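Local coordinates for protein putative ketosteroid isomerase (Parabacteroides distasonis ATCC 8503, PDB 3KE7) that is a putative ketosteroid isomerase of the NTF2-like (SnoaL-like) superfamily, whose reaction and natural substrate are not established, at residues V81-V84 with A89-T92; F93-Y98 with I104-T109. All coordinates share one frame; numbering follows the deposited sequence.

Contact 1. Residues V81-V84 with A89-T92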
ATOM      1  N   VAL B  81       5.098 -10.227  -4.809  1.00  5.87           N
ATOM      2  CA  VAL B  81       6.375  -9.702  -4.461  1.00  7.23           C
ATOM      3  C   VAL B  81       6.342  -9.307  -2.993  1.00  6.74           C
ATOM      4  O   VAL B  81       5.359  -8.686  -2.525  1.00  6.80           O
ATOM      5  CB  VAL B  81       6.693  -8.464  -5.313  1.00  7.89           C
ATOM      6  CG1 VAL B  81       7.947  -7.726  -4.799  1.00  9.19           C
ATOM      7  CG2 VAL B  81       6.841  -8.835  -6.825  1.00  8.82           C
ATOM      8  N   VAL B  82       7.409  -9.653  -2.268  1.00  7.96           N
ATOM      9  CA  VAL B  82       7.534  -9.239  -0.896  1.00  7.94           C
ATOM     10  C   VAL B  82       8.830  -8.454  -0.742  1.00  8.40           C
ATOM     11  O   VAL B  82       9.960  -8.994  -0.958  1.00 10.71           O
ATOM     12  CB  VAL B  82       7.526 -10.411   0.055  1.00  7.69           C
ATOM     13  CG1 VAL B  82       7.611  -9.892   1.531  1.00  7.36           C
ATOM     14  CG2 VAL B  82       6.237 -11.271  -0.167  1.00  8.55           C
ATOM     15  N   GLN B  83       8.699  -7.211  -0.333  1.00  8.61           N
ATOM     16  CA  GLN B  83       9.812  -6.347  -0.014  1.00  7.73           C
ATOM     17  C   GLN B  83      10.000  -6.347   1.508  1.00  7.19           C
ATOM     18  O   GLN B  83       9.058  -5.994   2.260  1.00  8.89           O
ATOM     19  CB  GLN B  83       9.515  -4.932  -0.499  1.00  7.94           C
ATOM     20  CG  GLN B  83       9.348  -4.770  -1.977  1.00  7.39           C
ATOM     21  CD  GLN B  83       8.595  -3.479  -2.321  1.00  7.98           C
ATOM     22  OE1 GLN B  83       7.428  -3.316  -1.986  1.00  8.93           O
ATOM     23  NE2 GLN B  83       9.273  -2.570  -3.000  1.00  7.02           N
ATOM     24  N   VAL B  84      11.193  -6.737   1.963  1.00  6.81           N
ATOM     25  CA  VAL B  84      11.445  -6.882   3.375  1.00  6.81           C
ATOM     26  C   VAL B  84      12.375  -5.783   3.858  1.00  7.66           C
ATOM     27  O   VAL B  84      13.452  -5.526   3.225  1.00 10.08           O
ATOM     28  CB  VAL B  84      12.023  -8.266   3.671  1.00 10.33           C
ATOM     29  CG1 VAL B  84      12.237  -8.488   5.191  1.00 10.24           C
ATOM     30  CG2 VAL B  84      11.053  -9.385   3.175  1.00 10.26           C
ATOM     31  N   ALA B  89       7.228  -6.231   6.101  1.00  5.81           N
ATOM     32  CA  ALA B  89       7.186  -6.920   4.817  1.00  6.62           C
ATOM     33  C   ALA B  89       6.057  -6.309   4.028  1.00  6.95           C
ATOM     34  O   ALA B  89       4.913  -6.281   4.500  1.00  7.78           O
ATOM     35  CB  ALA B  89       6.892  -8.367   5.014  1.00  6.74           C
ATOM     36  N   VAL B  90       6.369  -5.812   2.839  1.00  5.56           N
ATOM     37  CA  VAL B  90       5.354  -5.258   1.928  1.00  4.61           C
ATOM     38  C   VAL B  90       5.047  -6.313   0.883  1.00  6.86           C
ATOM     39  O   VAL B  90       5.940  -6.676   0.107  1.00  6.64           O
ATOM     40  CB  VAL B  90       5.841  -3.965   1.221  1.00  5.71           C
ATOM     41  CG1 VAL B  90       4.705  -3.342   0.347  1.00  7.48           C
ATOM     42  CG2 VAL B  90       6.292  -2.938   2.268  1.00  8.06           C
ATOM     43  N   LEU B  91       3.821  -6.835   0.900  1.00  5.86           N
ATOM     44  CA  LEU B  91       3.355  -7.835  -0.073  1.00  5.42           C
ATOM     45  C   LEU B  91       2.482  -7.169  -1.108  1.00  6.71           C
ATOM     46  O   LEU B  91       1.478  -6.525  -0.784  1.00  6.73           O
ATOM     47  CB  LEU B  91       2.586  -8.941   0.643  1.00  5.40           C
ATOM     48  CG  LEU B  91       1.812  -9.892  -0.261  1.00  5.79           C
ATOM     49  CD1 LEU B  91       2.751 -10.714  -1.186  1.00  6.99           C
ATOM     50  CD2 LEU B  91       0.908 -10.805   0.596  1.00  7.08           C
ATOM     51  N   THR B  92       2.864  -7.297  -2.350  1.00  6.29           N
ATOM     52  CA  THR B  92       2.063  -6.760  -3.456  1.00  5.91           C
ATOM     53  C   THR B  92       1.748  -7.894  -4.427  1.00  5.91           C
ATOM     54  O   THR B  92       2.586  -8.779  -4.694  1.00  6.75           O
ATOM     55  CB  THR B  92       2.758  -5.603  -4.203  1.00  6.42           C
ATOM     56  OG1 THR B  92       4.061  -6.018  -4.585  1.00  6.37           O
ATOM     57  CG2 THR B  92       2.884  -4.371  -3.281  1.00  6.66           C
TER
HETATM   58  O   HOH W   1       5.888  -5.568  -2.531  1.00  7.16           O

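Contact 2. Residues F93-Y98 with I104-T109. With BCN (bicine), chain F.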
ATOM      1  N   PHE B  93       0.538  -7.891  -4.977  1.00  6.39           N
ATOM      2  CA  PHE B  93       0.145  -8.909  -5.911  1.00  5.64           C
ATOM      3  C   PHE B  93      -1.113  -8.470  -6.668  1.00  6.23           C
ATOM      4  O   PHE B  93      -1.803  -7.508  -6.263  1.00  5.62           O
ATOM      5  CB  PHE B  93      -0.098 -10.264  -5.201  1.00  6.65           C
ATOM      6  CG  PHE B  93      -1.166 -10.257  -4.111  1.00  6.35           C
ATOM      7  CD1 PHE B  93      -0.837  -9.898  -2.819  1.00  5.33           C
ATOM      8  CD2 PHE B  93      -2.470 -10.687  -4.371  1.00  6.21           C
ATOM      9  CE1 PHE B  93      -1.802  -9.896  -1.810  1.00  6.33           C
ATOM     10  CE2 PHE B  93      -3.432 -10.716  -3.369  1.00  7.22           C
ATOM     11  CZ  PHE B  93      -3.079 -10.285  -2.083  1.00  7.92           C
ATOM     12  N   ASN B  94      -1.402  -9.225  -7.722  1.00  5.92           N
ATOM     13  CA  ASN B  94      -2.672  -9.180  -8.371  1.00  5.97           C
ATOM     14  C   ASN B  94      -3.392 -10.475  -8.036  1.00  5.84           C
ATOM     15  O   ASN B  94      -2.728 -11.491  -7.735  1.00  7.10           O
ATOM     16  CB  ASN B  94      -2.497  -8.952  -9.877  1.00  5.00           C
ATOM     17  CG  ASN B  94      -2.133  -7.530 -10.171  1.00  6.20           C
ATOM     18  OD1 ASN B  94      -0.961  -7.186 -10.296  1.00  7.41           O
ATOM     19  ND2 ASN B  94      -3.145  -6.657 -10.123  1.00  5.37           N
ATOM     20  N   LEU B  95      -4.705 -10.446  -8.063  1.00  6.56           N
ATOM     21  CA  LEU B  95      -5.481 -11.619  -7.710  1.00  7.57           C
ATOM     22  C   LEU B  95      -6.658 -11.771  -8.622  1.00  6.31           C
ATOM     23  O   LEU B  95      -7.458 -10.869  -8.730  1.00  8.56           O
ATOM     24  CB  LEU B  95      -6.001 -11.497  -6.278  1.00  8.20           C
ATOM     25  CG  LEU B  95      -6.654 -12.773  -5.646  1.00  8.86           C
ATOM     26  CD1 LEU B  95      -5.575 -13.734  -5.281  1.00 11.83           C
ATOM     27  CD2 LEU B  95      -7.454 -12.398  -4.395  1.00  9.41           C
ATOM     28  N   ASP B  96      -6.765 -12.913  -9.303  1.00  7.11           N
ATOM     29  CA  ASP B  96      -7.996 -13.238 -10.052  1.00  9.38           C
ATOM     30  C   ASP B  96      -8.915 -14.116  -9.114  1.00  8.39           C
ATOM     31  O   ASP B  96      -8.515 -15.169  -8.738  1.00 13.97           O
ATOM     32  CB  ASP B  96      -7.664 -13.990 -11.339  1.00  9.35           C
ATOM     33  CG  ASP B  96      -7.018 -13.120 -12.413  1.00  9.23           C
ATOM     34  OD1 ASP B  96      -6.974 -11.877 -12.300  1.00 10.29           O
ATOM     35  OD2 ASP B  96      -6.520 -13.728 -13.382  1.00 12.17           O
ATOM     36  N   SER B  97     -10.058 -13.571  -8.707  1.00 10.98           N
ATOM     37  CA  SER B  97     -11.025 -14.202  -7.793  1.00 15.55           C
ATOM     38  C   SER B  97     -12.204 -14.698  -8.609  1.00 15.87           C
ATOM     39  O   SER B  97     -12.968 -13.883  -9.141  1.00 15.52           O
ATOM     40  CB  SER B  97     -11.516 -13.160  -6.770  1.00 16.25           C
ATOM     41  OG  SER B  97     -12.375 -13.710  -5.772  1.00 17.37           O
ATOM     42  N   TYR B  98     -12.397 -16.008  -8.614  1.00 21.75           N
ATOM     43  CA  TYR B  98     -13.484 -16.647  -9.380  1.00 24.02           C
ATOM     44  C   TYR B  98     -14.751 -16.831  -8.535  1.00 30.04           C
ATOM     45  O   TYR B  98     -14.816 -17.728  -7.699  1.00 30.48           O
ATOM     46  CB  TYR B  98     -12.987 -17.969  -9.917  1.00 22.27           C
ATOM     47  CG  TYR B  98     -11.940 -17.799 -10.995  1.00 24.60           C
ATOM     48  CD1 TYR B  98     -10.589 -17.591 -10.678  1.00 21.43           C
ATOM     49  CD2 TYR B  98     -12.301 -17.813 -12.340  1.00 20.65           C
ATOM     50  CE1 TYR B  98      -9.643 -17.417 -11.659  1.00 19.95           C
ATOM     51  CE2 TYR B  98     -11.358 -17.633 -13.331  1.00 20.45           C
ATOM     52  CZ  TYR B  98     -10.036 -17.433 -12.994  1.00 25.03           C
ATOM     53  OH  TYR B  98      -9.111 -17.254 -13.988  1.00 25.86           O
ATOM     54  N   ILE B 104     -13.361 -11.625 -10.518  1.00 15.59           N
ATOM     55  CA  ILE B 104     -12.987 -10.280 -10.162  1.00 13.17           C
ATOM     56  C   ILE B 104     -11.458 -10.221 -10.155  1.00  8.95           C
ATOM     57  O   ILE B 104     -10.792 -11.065  -9.562  1.00  8.18           O
ATOM     58  CB  ILE B 104     -13.525  -9.810  -8.788  1.00 15.79           C
ATOM     59  CG1 ILE B 104     -15.039  -9.928  -8.708  1.00 26.36           C
ATOM     60  CG2 ILE B 104     -13.103  -8.316  -8.546  1.00 20.77           C
ATOM     61  CD1 ILE B 104     -15.605  -9.499  -7.337  1.00 26.48           C
ATOM     62  N   LYS B 105     -10.921  -9.251 -10.886  1.00 10.43           N
ATOM     63  CA  LYS B 105      -9.468  -9.019 -10.929  1.00  9.48           C
ATOM     64  C   LYS B 105      -9.110  -7.877  -9.968  1.00  6.71           C
ATOM     65  O   LYS B 105      -9.649  -6.778 -10.077  1.00  6.59           O
ATOM     66  CB  LYS B 105      -9.012  -8.697 -12.371  1.00  7.85           C
ATOM     67  CG  LYS B 105      -9.292  -9.791 -13.420  1.00 10.61           C
ATOM     68  CD  LYS B 105      -8.846  -9.332 -14.792  1.00 10.51           C
ATOM     69  CE  LYS B 105      -7.311  -9.306 -14.874  1.00 13.40           C
ATOM     70  NZ  LYS B 105      -6.715 -10.674 -14.791  1.00 16.39           N
ATOM     71  N   TRP B 106      -8.168  -8.166  -9.071  1.00  5.30           N
ATOM     72  CA  TRP B 106      -7.776  -7.264  -8.011  1.00  5.38           C
ATOM     73  C   TRP B 106      -6.286  -6.915  -8.041  1.00  5.34           C
ATOM     74  O   TRP B 106      -5.468  -7.689  -8.473  1.00  6.04           O
ATOM     75  CB  TRP B 106      -8.008  -7.932  -6.646  1.00  5.43           C
ATOM     76  CG  TRP B 106      -9.409  -8.295  -6.286  1.00  6.49           C
ATOM     77  CD1 TRP B 106     -10.016  -9.511  -6.489  1.00 10.08           C
ATOM     78  CD2 TRP B 106     -10.368  -7.476  -5.610  1.00  5.59           C
ATOM     79  NE1 TRP B 106     -11.295  -9.494  -5.986  1.00 11.33           N
ATOM     80  CE2 TRP B 106     -11.532  -8.262  -5.424  1.00  8.52           C
ATOM     81  CE3 TRP B 106     -10.349  -6.173  -5.102  1.00  6.74           C
ATOM     82  CZ2 TRP B 106     -12.675  -7.771  -4.785  1.00  8.44           C
ATOM     83  CZ3 TRP B 106     -11.493  -5.691  -4.470  1.00 10.36           C
ATOM     84  CH2 TRP B 106     -12.632  -6.494  -4.317  1.00 10.68           C
ATOM     85  N   ASN B 107      -6.019  -5.709  -7.549  1.00  5.67           N
ATOM     86  CA  ASN B 107      -4.707  -5.224  -7.115  1.00  7.11           C
ATOM     87  C   ASN B 107      -4.721  -5.287  -5.569  1.00  5.09           C
ATOM     88  O   ASN B 107      -5.738  -4.974  -4.936  1.00  6.81           O
ATOM     89  CB  ASN B 107      -4.551  -3.754  -7.473  1.00  5.63           C
ATOM     90  CG  ASN B 107      -4.679  -3.469  -8.939  1.00  5.08           C
ATOM     91  OD1 ASN B 107      -3.960  -4.044  -9.768  1.00  6.41           O
ATOM     92  ND2 ASN B 107      -5.555  -2.511  -9.280  1.00  6.95           N
ATOM     93  N   CYS B 108      -3.593  -5.633  -4.974  1.00  4.81           N
ATOM     94  CA  CYS B 108      -3.481  -5.641  -3.530  1.00  5.79           C
ATOM     95  C   CYS B 108      -2.103  -5.261  -3.012  1.00  4.28           C
ATOM     96  O   CYS B 108      -1.083  -5.809  -3.480  1.00  5.44           O
ATOM     97  CB  CYS B 108      -3.859  -7.008  -2.970  1.00  6.13           C
ATOM     98  SG  CYS B 108      -3.964  -7.054  -1.139  1.00  8.42           S
ATOM     99  N   THR B 109      -2.099  -4.371  -2.023  1.00  6.13           N
ATOM    100  CA  THR B 109      -0.940  -4.103  -1.215  1.00  5.10           C
ATOM    101  C   THR B 109      -1.270  -4.439   0.239  1.00  4.80           C
ATOM    102  O   THR B 109      -2.211  -3.853   0.813  1.00  6.41           O
ATOM    103  CB  THR B 109      -0.526  -2.654  -1.274  1.00  6.62           C
ATOM    104  OG1 THR B 109      -0.323  -2.277  -2.630  1.00  6.90           O
ATOM    105  CG2 THR B 109       0.760  -2.394  -0.434  1.00  5.69           C
TER
HETATM  106  N1  BCN F   1     -11.560  -9.479  -0.851  1.00 23.68           N
HETATM  107  C1  BCN F   1     -12.453  -8.369  -0.493  1.00 22.62           C
HETATM  108  C2  BCN F   1     -13.845  -8.578  -1.115  1.00 22.68           C
HETATM  109  O21 BCN F   1     -14.686  -7.655  -1.094  1.00 24.37           O
HETATM  110  O22 BCN F   1     -14.102  -9.685  -1.637  1.00 23.83           O
HETATM  111  C3  BCN F   1     -10.622  -9.776   0.245  1.00 18.15           C
HETATM  112  C4  BCN F   1     -11.291 -10.655   1.302  1.00 25.01           C
HETATM  113  O4  BCN F   1     -11.894 -11.745   0.587  1.00 25.17           O
HETATM  114  C5  BCN F   1     -10.820  -9.089  -2.039  1.00 23.73           C
HETATM  115  C6  BCN F   1     -10.291 -10.313  -2.743  1.00 22.21           C
HETATM  116  O6  BCN F   1     -11.346 -11.302  -2.887  1.00 24.17           O
HETATM  117  O   HOH W   2     -13.186 -11.395  -4.931  1.00 17.27           O

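Contact 1. Residues V81-V84 with A89-T92
Val82 sets its two methyls against two residues of the neighbouring strand: CG2 lies 3.7 Å from CD1 of Leu91, and CG1 is 3.9 Å from CB of Ala89. With CG1 anti to the backbone N (chi1 -178°), the valine fork spreads along its partner strand and bridges both side chains. This is the close-packed face of the contact, where Val82 and Leu91 also touch helix 15-28, Val82 through Pro16 and Ile20; small or branched aliphatic residues suit a surface wedged between sheet and helix. Toward the turn the packing thins, since Val84 is solvent-exposed and meets Ala89 chiefly through backbone. The segments belong to the beta hairpin of strands 74-85 and 88-99, at one margin of the curved sheet of the NTF2-like fold. Val81 pairs with Thr92 and Gln83 with Val90 through two backbone bonds each, the straightest running from Val90 N to Gln83 O at 2.8 Å and 171°. The face bearing these four residues mixes two valines with two polar side chains and holds a water, although the second subunit covers it. This water sits 2.8 Å from Gln83 OE1, 2.9 Å from Val90 O and 2.8 Å from Thr92 OG1, so it joins both strands above the backbone. Thr92 OG1 stands between its own N and carbonyl carbon (chi1 52°), which turns the hydroxyl to the water. Glutamine suits its place because its amide has two ends: OE1 lies within bonding range of the water and 3.6 Å from Val90 CG1, while NE2 donates to Ile123 O of the second subunit.

Contact 2. Residues F93-Y98 with I104-T109
One wall of the bicine pocket is built on the beta hairpin of strands 88-99 and 102-114, where Leu95 and Trp106 face each other as a hydrogen-bonded antiparallel pair. Bicine C5 lies over one face of the Trp106 indole, 3.6 Å from CE2, and Ile104 CG2 covers the opposite face, while Leu95 O and Ser97 CB meet the ring edge. Indole NE1 donates to a water at 2.9 Å; the same water bonds Ser97 OG and bicine O6, so the serine, whose hydroxyl lies anti to its backbone N (chi1 -175°), reaches the ligand indirectly. Were an alanine to replace the indole of Trp106, bicine would probably lose the flat surface beneath C5, and the water its NE1 donor. In this NTF2-like sheet the pocket face continues to Phe93, against whose ring Cys108 CB packs in a CH-pi contact, 3.7 Å from the centroid; the compact cysteine also brings SG obliquely to the rim, 3.5 Å from CZ. Polar residues occupy the other face. Asn94 ND2 donates to Asn107 OD1 at 2.8 Å, the two amides side by side with planes 75° apart, and also to Trp106 O. That carbonyl is gripped twice, because Leu95 N reaches it from the opposite side of its plane. Amides suit this buried place, as their remaining ends bond too: Asn94 OD1 to Lys53 N of the second subunit, Asn107 ND2 to Ser128 OG. Nearby, the Lys105 chain bends back at its last two torsions to set NZ on the syn side of Asp96 OD1, a 2.8 Å salt bridge.

How the contacts relate
Strand 88-99 serves both contacts: its first part, 89-92, pairs with 81-84 in contact 1, and the following residues, 93-98, pair with 104-109 on the other flank in contact 2. The two hairpins thus follow in series, with centres about 16 Å apart. They meet where Thr92 CG2 lies 3.9 Å from Thr109 OG1 and Val90 CG1 is 4.1 Å from Thr109 CG2, on a face that both turn to the second subunit. Only contact 2 supplies pocket residues, a set completed by Leu69, Pro71 and Trp127; in contact 1 the Leu91 side chain remains about 12 Å from bicine.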